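Local coordinates for protein platelet aggregation factor Sm-hPAF (Streptococcus mitis, PDB 4GWI) that binds fucose-bearing Lewis glycans through this F-type lectin domain of lectinolysin, a toxin that probably forms pores in cholesterol-containing host membranes, at residues Val59-Thr64 with Arg123-Glu128; Asn11-Lys16 with Arg31-Asn36. The protein carries 2 engineered substitutions. All coordinates share one frame; numbering follows the deposited sequence.

Interaction 1. Residues Val59-Thr64 with Arg123-Glu128. With MG (magnesium ion), chain E; GOL (glycerol), chain D.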
loop_
_atom_site.group_PDB
_atom_site.type_symbol
_atom_site.label_atom_id
_atom_site.label_comp_id
_atom_site.label_asym_id
_atom_site.label_seq_id
_atom_site.Cartn_x
_atom_site.Cartn_y
_atom_site.Cartn_z
ATOM N N VAL A 59 3.847 2.699 -5.064
ATOM C CA VAL A 59 3.698 4.101 -5.499
ATOM C C VAL A 59 5.117 4.717 -5.564
ATOM O O VAL A 59 5.996 4.459 -4.715
ATOM C CB VAL A 59 2.796 4.856 -4.521
ATOM C CG1 VAL A 59 3.279 4.725 -3.043
ATOM C CG2 VAL A 59 2.613 6.369 -5.002
ATOM N N ASP A 60 5.289 5.543 -6.605
ATOM C CA ASP A 60 6.549 6.375 -6.795
ATOM C C ASP A 60 6.239 7.721 -6.230
ATOM O O ASP A 60 5.399 8.496 -6.821
ATOM C CB ASP A 60 6.857 6.400 -8.275
ATOM C CG ASP A 60 8.099 7.178 -8.577
ATOM O OD1 ASP A 60 8.646 7.762 -7.665
ATOM O OD2 ASP A 60 8.396 7.218 -9.795
ATOM N N LEU A 61 6.878 8.105 -5.151
ATOM C CA LEU A 61 6.659 9.451 -4.550
ATOM C C LEU A 61 7.240 10.558 -5.414
ATOM O O LEU A 61 6.973 11.761 -5.084
ATOM C CB LEU A 61 7.239 9.518 -3.136
ATOM C CG LEU A 61 6.707 8.474 -2.154
ATOM C CD1 LEU A 61 7.412 8.527 -0.827
ATOM C CD2 LEU A 61 5.171 8.640 -1.924
ATOM N N GLY A 62 8.079 10.187 -6.387
ATOM C CA GLY A 62 8.587 11.103 -7.389
ATOM C C GLY A 62 9.900 11.782 -7.018
ATOM O O GLY A 62 10.550 12.358 -7.912
ATOM N N LYS A 63 10.278 11.663 -5.756
ATOM C CA LYS A 63 11.529 12.191 -5.205
ATOM C C LYS A 63 11.754 11.437 -3.937
ATOM O O LYS A 63 10.835 10.762 -3.460
ATOM C CB LYS A 63 11.447 13.722 -4.973
ATOM C CG LYS A 63 10.338 14.207 -4.079
ATOM C CD LYS A 63 10.227 15.764 -3.951
ATOM C CE LYS A 63 11.515 16.474 -3.448
ATOM N NZ LYS A 63 12.376 15.833 -2.379
ATOM N N THR A 64 12.958 11.489 -3.354
ATOM C CA THR A 64 13.190 10.861 -2.068
ATOM C C THR A 64 12.643 11.705 -0.930
ATOM O O THR A 64 12.932 12.936 -0.835
ATOM C CB THR A 64 14.725 10.608 -1.883
ATOM O OG1 THR A 64 15.114 9.758 -2.958
ATOM C CG2 THR A 64 15.021 9.934 -0.556
ATOM N N ARG A 123 12.095 6.677 -1.956
ATOM C CA ARG A 123 11.313 7.225 -3.071
ATOM C C ARG A 123 10.107 6.345 -3.363
ATOM O O ARG A 123 9.059 6.886 -3.882
ATOM C CB ARG A 123 12.195 7.356 -4.317
ATOM C CG ARG A 123 11.360 7.915 -5.513
ATOM C CD ARG A 123 12.196 8.423 -6.624
ATOM N NE ARG A 123 11.321 8.524 -7.846
ATOM C CZ ARG A 123 11.723 9.035 -8.993
ATOM N NH1 ARG A 123 12.969 9.618 -9.082
ATOM N NH2 ARG A 123 10.875 8.953 -10.024
ATOM N N TYR A 124 10.162 5.051 -3.126
ATOM C CA TYR A 124 9.045 4.131 -3.469
ATOM C C TYR A 124 8.511 3.490 -2.239
ATOM O O TYR A 124 9.271 3.120 -1.288
ATOM C CB TYR A 124 9.528 3.039 -4.441
ATOM C CG TYR A 124 10.075 3.550 -5.763
ATOM C CD1 TYR A 124 11.461 3.929 -5.878
ATOM C CD2 TYR A 124 9.238 3.805 -6.855
ATOM C CE1 TYR A 124 11.988 4.413 -7.060
ATOM C CE2 TYR A 124 9.772 4.237 -8.085
ATOM C CZ TYR A 124 11.133 4.522 -8.190
ATOM O OH TYR A 124 11.616 5.090 -9.354
ATOM N N VAL A 125 7.166 3.225 -2.203
ATOM C CA VAL A 125 6.528 2.488 -1.122
ATOM C C VAL A 125 5.871 1.276 -1.776
ATOM O O VAL A 125 5.089 1.495 -2.785
ATOM C CB VAL A 125 5.479 3.353 -0.394
ATOM C CG1 VAL A 125 4.772 2.478 0.682
ATOM C CG2 VAL A 125 6.155 4.580 0.216
ATOM N N LYS A 126 6.144 0.078 -1.300
ATOM C CA LYS A 126 5.608 -1.107 -1.986
ATOM C C LYS A 126 4.899 -1.974 -0.944
ATOM O O LYS A 126 5.348 -2.066 0.199
ATOM C CB LYS A 126 6.819 -1.801 -2.626
ATOM C CG LYS A 126 6.507 -2.945 -3.465
ATOM C CD LYS A 126 7.855 -3.269 -4.234
ATOM C CE LYS A 126 7.404 -4.384 -5.154
ATOM N NZ LYS A 126 8.639 -5.160 -5.384
ATOM N N VAL A 127 3.804 -2.633 -1.366
ATOM C CA VAL A 127 3.112 -3.632 -0.525
ATOM C C VAL A 127 3.324 -4.914 -1.322
ATOM O O VAL A 127 2.968 -4.996 -2.485
ATOM C CB VAL A 127 1.604 -3.311 -0.327
ATOM C CG1 VAL A 127 0.909 -4.455 0.462
ATOM C CG2 VAL A 127 1.475 -1.928 0.329
ATOM N N GLU A 128 3.820 -5.949 -0.628
ATOM C CA GLU A 128 4.148 -7.253 -1.347
ATOM C C GLU A 128 3.467 -8.369 -0.571
ATOM O O GLU A 128 3.786 -8.605 0.600
ATOM C CB GLU A 128 5.657 -7.535 -1.249
ATOM C CG GLU A 128 6.472 -6.572 -2.039
ATOM C CD GLU A 128 8.004 -6.854 -2.006
ATOM O OE1 GLU A 128 8.451 -7.651 -1.161
ATOM O OE2 GLU A 128 8.718 -6.214 -2.826
HETATM MG MG MG E . 8.296 6.172 -11.704
HETATM C C1 GOL D . 15.186 10.834 -5.997
HETATM O O1 GOL D . 14.948 10.401 -7.370
HETATM C C2 GOL D . 15.994 12.119 -6.095
HETATM O O2 GOL D . 15.236 13.103 -6.819
HETATM C C3 GOL D . 16.219 12.610 -4.683
HETATM O O3 GOL D . 15.000 13.330 -4.425
HETATM O O HOH W 1 10.438 5.521 -11.581
HETATM O O HOH W 2 7.709 4.491 -11.164
HETATM O O HOH W 3 8.371 5.538 -13.764
#
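Val59 and Val125 form a hydrogen-bonded antiparallel pair where strands 56-61 and 124-129 run side by side in the five-stranded sheet of the F-type lectin fold. Val59 N bonds to Val125 O at 2.9 Å. Val125 N bonds to Val59 O at 3.0 Å. Leu61 N then reaches Arg123 O at 2.8 Å. Arg123 and Tyr124 both face Leu92 of strand 87-92, a classic beta bulge.

The apolar contact is on the valine face. Val59 CG1 lies 3.7 Å from Val125 CB, and Val67 and Val70 of the other sheet pack against Leu61 and Val125.

Asp60 and Arg123 form a salt bridge with two hydrogen bonds. CG of Arg123 is anti to the backbone N (chi1 179°), and the chain runs extended to NE, which brings the guanidinium side-on to the carboxylate. Arg123 NE gives a nearly straight bond to Asp60 OD1 at 2.8 Å. NH2 meets the syn lone pair of OD2, and the carboxylate and guanidinium planes are 25° apart, close to coplanar. Gly62 O lies over one guanidinium face and Tyr124 OH beyond the other, off its centre. Gly62 N closes an Asx turn on Asp60 OD1 from above the carboxylate plane.

Asp60 also binds magnesium, with Gln17 as the other protein ligand. The metal lies 2.2 Å from Asp60 OD2, and one of its waters is hydrogen-bonded to Tyr124 OH at 2.6 Å.

Interaction 2. Residues Asn11-Lys16 with Arg31-Asn36. With CA (calcium ion), chain F.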
loop_
_atom_site.group_PDB
_atom_site.type_symbol
_atom_site.label_atom_id
_atom_site.label_comp_id
_atom_site.label_asym_id
_atom_site.label_seq_id
_atom_site.Cartn_x
_atom_site.Cartn_y
_atom_site.Cartn_z
ATOM N N ASN A 11 -0.886 13.845 3.044
ATOM C CA ASN A 11 -0.669 12.552 2.362
ATOM C C ASN A 11 0.051 12.786 1.079
ATOM O O ASN A 11 -0.498 13.179 0.020
ATOM C CB ASN A 11 -2.055 11.877 2.162
ATOM C CG ASN A 11 -1.930 10.691 1.193
ATOM O OD1 ASN A 11 -0.847 10.089 1.048
ATOM N ND2 ASN A 11 -3.004 10.338 0.531
ATOM N N ILE A 12 1.385 12.469 1.070
ATOM C CA ILE A 12 2.203 12.734 -0.131
ATOM C C ILE A 12 2.081 11.645 -1.216
ATOM O O ILE A 12 2.617 11.792 -2.316
ATOM C CB ILE A 12 3.714 12.919 0.189
ATOM C CG1 ILE A 12 4.292 11.741 0.965
ATOM C CG2 ILE A 12 3.847 14.133 1.134
ATOM C CD1 ILE A 12 5.855 11.696 0.947
ATOM N N ALA A 13 1.301 10.573 -0.939
ATOM C CA ALA A 13 1.097 9.581 -2.013
ATOM C C ALA A 13 -0.066 9.946 -2.964
ATOM O O ALA A 13 -0.154 9.445 -4.035
ATOM C CB ALA A 13 0.754 8.211 -1.368
ATOM N N ARG A 14 -0.968 10.851 -2.520
ATOM C CA ARG A 14 -2.106 11.188 -3.365
ATOM C C ARG A 14 -1.746 11.660 -4.689
ATOM O O ARG A 14 -0.910 12.594 -4.877
ATOM C CB ARG A 14 -2.851 12.294 -2.574
ATOM C CG ARG A 14 -3.827 13.001 -3.452
ATOM C CD ARG A 14 -4.978 12.078 -3.319
ATOM N NE ARG A 14 -6.132 12.765 -3.956
ATOM C CZ ARG A 14 -6.413 12.699 -5.261
ATOM N NH1 ARG A 14 -7.449 13.415 -5.725
ATOM N NH2 ARG A 14 -5.677 11.925 -6.122
ATOM N N GLY A 15 -2.310 11.019 -5.699
ATOM C CA GLY A 15 -2.131 11.421 -7.066
ATOM C C GLY A 15 -0.797 11.127 -7.698
ATOM O O GLY A 15 -0.534 11.522 -8.850
ATOM N N LYS A 16 0.030 10.343 -6.966
ATOM C CA LYS A 16 1.324 9.952 -7.552
ATOM C C LYS A 16 1.230 8.743 -8.497
ATOM O O LYS A 16 0.173 8.107 -8.572
ATOM C CB LYS A 16 2.243 9.613 -6.372
ATOM C CG LYS A 16 2.607 10.759 -5.402
ATOM C CD LYS A 16 3.500 11.761 -6.166
ATOM C CE LYS A 16 3.963 12.858 -5.217
ATOM N NZ LYS A 16 2.905 13.651 -4.567
ATOM N N ARG A 31 -6.137 3.460 -8.155
ATOM C CA ARG A 31 -7.260 3.596 -7.161
ATOM C C ARG A 31 -6.809 3.662 -5.738
ATOM O O ARG A 31 -7.555 4.081 -4.815
ATOM C CB ARG A 31 -8.211 2.426 -7.349
ATOM C CG ARG A 31 -8.959 2.534 -8.675
ATOM C CD ARG A 31 -9.787 1.252 -8.839
ATOM N NE ARG A 31 -10.547 1.400 -10.129
ATOM C CZ ARG A 31 -11.547 0.549 -10.435
ATOM N NH1 ARG A 31 -12.277 0.773 -11.584
ATOM N NH2 ARG A 31 -11.842 -0.517 -9.661
ATOM N N ALA A 32 -5.559 3.231 -5.413
ATOM C CA ALA A 32 -5.117 3.308 -4.023
ATOM C C ALA A 32 -4.462 4.654 -3.687
ATOM O O ALA A 32 -4.123 4.864 -2.537
ATOM C CB ALA A 32 -4.068 2.123 -3.731
ATOM N N VAL A 33 -4.361 5.522 -4.705
ATOM C CA VAL A 33 -3.851 6.890 -4.411
ATOM C C VAL A 33 -4.792 7.973 -4.986
ATOM O O VAL A 33 -4.391 9.114 -5.268
ATOM C CB VAL A 33 -2.370 7.096 -4.915
ATOM C CG1 VAL A 33 -1.454 6.202 -4.034
ATOM C CG2 VAL A 33 -2.276 6.809 -6.418
ATOM N N ASP A 34 -6.082 7.620 -5.015
ATOM C CA ASP A 34 -7.030 8.571 -5.600
ATOM C C ASP A 34 -7.698 9.429 -4.539
ATOM O O ASP A 34 -8.648 10.193 -4.946
ATOM C CB ASP A 34 -8.096 7.807 -6.452
ATOM C CG ASP A 34 -8.978 6.899 -5.611
ATOM O OD1 ASP A 34 -8.826 6.724 -4.422
ATOM O OD2 ASP A 34 -9.933 6.332 -6.258
ATOM N N GLY A 35 -7.314 9.369 -3.273
ATOM C CA GLY A 35 -7.877 10.249 -2.259
ATOM C C GLY A 35 -9.208 9.790 -1.805
ATOM O O GLY A 35 -9.956 10.597 -1.151
ATOM N N ASN A 36 -9.542 8.500 -1.950
ATOM C CA ASN A 36 -10.829 7.961 -1.512
ATOM C C ASN A 36 -10.611 6.654 -0.823
ATOM O O ASN A 36 -10.168 5.643 -1.508
ATOM C CB ASN A 36 -11.678 7.773 -2.790
ATOM C CG ASN A 36 -13.107 7.331 -2.446
ATOM O OD1 ASN A 36 -13.406 6.960 -1.319
ATOM N ND2 ASN A 36 -13.961 7.324 -3.519
HETATM CA CA CA F . -8.996 4.591 -3.172
#
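Val33 O takes two hydrogen bonds from the turn at Arg14-Gly15. Gly15 N donates to Val33 O at 2.9 Å. Arg14 NH2 donates to Val33 O at 3.2 Å. The second bond is more bent, 138° at the hydrogen, and the oxygen is tilted from the guanidinium plane. The Arg14 chain bends at chi2 (85°), which lays its end across the backbone of Asp34 and Gly35. Asp34 O sits over the centre of one guanidinium face, 3.4 Å from CZ of Arg14. Arg14 NE passes 3.5 Å from Gly35 CA; as a glycine, Gly35 has no side chain to meet the arginine.

Val33 turns its CB toward the turn. Val33 CB is 3.3 Å from Ala13 O, and Val33 CG1 touches the Ala13 methyl. Val33 CG2 lies 3.5 Å from Lys16 O.

Two overlapping turns shape 11-16: type I from Asn11 to Arg14 and type II from Ala13 to Lys16. Asn11 OD1 accepts from Ala13 N in an Asx turn. The Lys16 chain folds back, and NZ bonds to Ile12 O at 2.9 Å.

On the other segment, calcium gathers Arg31 O, Asp34 OD1 and Asn36 O. Ser45, Ala139 and Glu140 complete the site, and Glu140 OE2 also accepts from Gly35 N. The turn at 11-16 thus packs against a calcium-binding loop of the kind found in F-type lectins.

Interactions 1 and 2 have centres about 12 Å apart in the same lectin domain. They come in series along the chain: the 11-16 and 31-36 loops meet first, and 59-64 pairs with 123-128 later. Strand 17-20 links them. It follows Lys16 directly, lies next to strand 56-61 in the five-stranded sheet, and supplies Gln17 to the magnesium site of interaction 1. The two contacts also touch. Lys16 CB packs on Val59 CG2 at 3.5 Å, and the Ile12 and Leu61 side chains meet. Trp57, on strand 56-61, packs against Val33. The calcium loop therefore rests partly on the strand that carries the magnesium ligand Asp60.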